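Local coordinates for ZINC phosphodiesterase ELAC protein 1 (Homo sapiens, PDB 3ZWF) that is a zinc-dependent phosphodiesterase that removes a 2',3'-cyclic phosphate from tRNAs during tRNA repair and shows some tRNA 3'-processing endonuclease activity, at residues F67-P70 with G71-T75. Sequence-based numbering, arbitrary orientation. Where two conformers were deposited one is given.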
loop_
_atom_site.group_PDB
_atom_site.type_symbol
_atom_site.label_atom_id
_atom_site.label_comp_id
_atom_site.label_asym_id
_atom_site.label_seq_id
_atom_site.Cartn_x
_atom_site.Cartn_y
_atom_site.Cartn_z
ATOM N N PHE A 67 -1.462 -5.725 -0.624
ATOM C CA PHE A 67 -1.347 -4.374 -1.184
ATOM C C PHE A 67 -0.019 -3.708 -0.819
ATOM O O PHE A 67 0.369 -2.734 -1.487
ATOM C CB PHE A 67 -2.503 -3.452 -0.759
ATOM C CG PHE A 67 -3.789 -3.643 -1.496
ATOM C CD1 PHE A 67 -3.915 -4.455 -2.610
ATOM C CD2 PHE A 67 -4.919 -3.019 -1.013
ATOM C CE1 PHE A 67 -5.146 -4.595 -3.231
ATOM C CE2 PHE A 67 -6.154 -3.166 -1.647
ATOM C CZ PHE A 67 -6.257 -3.963 -2.733
ATOM N N GLY A 68 0.641 -4.160 0.238
ATOM C CA GLY A 68 1.978 -3.682 0.602
ATOM C C GLY A 68 3.146 -4.204 -0.223
ATOM O O GLY A 68 4.293 -3.759 -0.063
ATOM N N LEU A 69 2.873 -5.182 -1.074
ATOM C CA LEU A 69 3.936 -5.876 -1.824
ATOM C C LEU A 69 4.714 -5.022 -2.837
ATOM O O LEU A 69 5.934 -5.031 -2.851
ATOM C CB LEU A 69 3.406 -7.213 -2.412
ATOM C CG LEU A 69 4.482 -8.125 -2.993
ATOM C CD1 LEU A 69 5.581 -8.430 -1.972
ATOM C CD2 LEU A 69 3.751 -9.444 -3.358
ATOM N N PRO A 70 4.023 -4.218 -3.658
ATOM C CA PRO A 70 4.783 -3.392 -4.614
ATOM C C PRO A 70 5.728 -2.429 -3.924
ATOM O O PRO A 70 6.897 -2.287 -4.329
ATOM C CB PRO A 70 3.674 -2.642 -5.366
ATOM C CG PRO A 70 2.527 -3.550 -5.326
ATOM C CD PRO A 70 2.578 -4.181 -3.949
ATOM N N GLY A 71 5.216 -1.770 -2.882
ATOM C CA GLY A 71 6.014 -0.852 -2.087
ATOM C C GLY A 71 7.204 -1.513 -1.461
ATOM O O GLY A 71 8.305 -0.982 -1.501
ATOM N N LEU A 72 6.973 -2.679 -0.867
ATOM C CA LEU A 72 8.049 -3.450 -0.255
ATOM C C LEU A 72 9.169 -3.767 -1.259
ATOM O O LEU A 72 10.342 -3.592 -0.952
ATOM C CB LEU A 72 7.521 -4.703 0.392
ATOM C CG LEU A 72 8.571 -5.596 1.059
ATOM C CD1 LEU A 72 9.304 -4.889 2.211
ATOM C CD2 LEU A 72 7.911 -6.895 1.535
ATOM N N LEU A 73 8.809 -4.277 -2.435
ATOM C CA LEU A 73 9.820 -4.639 -3.452
ATOM C C LEU A 73 10.606 -3.405 -3.874
ATOM O O LEU A 73 11.829 -3.435 -3.972
ATOM C CB LEU A 73 9.173 -5.291 -4.682
ATOM C CG LEU A 73 8.464 -6.637 -4.398
ATOM C CD1 LEU A 73 7.736 -7.171 -5.617
ATOM C CD2 LEU A 73 9.417 -7.695 -3.772
ATOM N N CYS A 74 9.896 -2.305 -4.095
ATOM C CA CYS A 74 10.539 -1.049 -4.512
ATOM C C CYS A 74 11.577 -0.592 -3.496
ATOM O O CYS A 74 12.691 -0.209 -3.837
ATOM C CB CYS A 74 9.507 0.069 -4.725
ATOM S SG CYS A 74 8.554 -0.116 -6.154
ATOM N N THR A 75 11.190 -0.635 -2.236
ATOM C CA THR A 75 12.034 -0.138 -1.157
ATOM C C THR A 75 13.241 -1.073 -0.941
ATOM O O THR A 75 14.369 -0.607 -0.778
ATOM C CB THR A 75 11.163 0.169 0.103
ATOM O OG1 THR A 75 10.214 1.195 -0.250
ATOM C CG2 THR A 75 12.006 0.631 1.265
HETATM O O HOH W 1 2.745 -1.088 -1.863
#
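Turned opposite its own backbone nitrogen (chi1 -170°), CG of L69 brings CD1 within 4.2 Å of CG of L73, whose side chain folds back beside its own nitrogen (chi1 -63°). The two leucines, one helical turn apart, cross at a slant, and CG of L73 also rests 3.4 Å from L69 O. A looser touch, 4.5 Å from L69 CD1 to L72 CD2, extends this apolar patch. The backbone carrying them is the N-terminal part of helix 69-79, held by i to i+4 bonds: L72 N to G68 O, L73 N to L69 O and C74 N to P70 O, each 3.0 Å from nitrogen to oxygen. The middle bond is the straightest (N-H...O 169°). P70 has no amide hydrogen to donate, which suits a place near the N-terminal end of a helix. Between F67 O and G71 N, an i to i+4 pair, a water takes the place of the direct bond: it accepts from G71 N at 2.8 Å and donates to F67 O at 2.9 Å, and so bridges the backbone leading into the helix. The turn follows closely on the zinc ligands D64 and H65, in the metallo-beta-lactamase fold of the RNase Z family. L69 packs on I101 and P70 on F100, T104 and M105 of helix 97-107, L72 touches Q40 and L43 of helix 39-45, and P70 and C74 meet F67 of the second subunit, placing the N-terminal part of helix 69-79 between helices 97-107 and 39-45 and at the dimer interface.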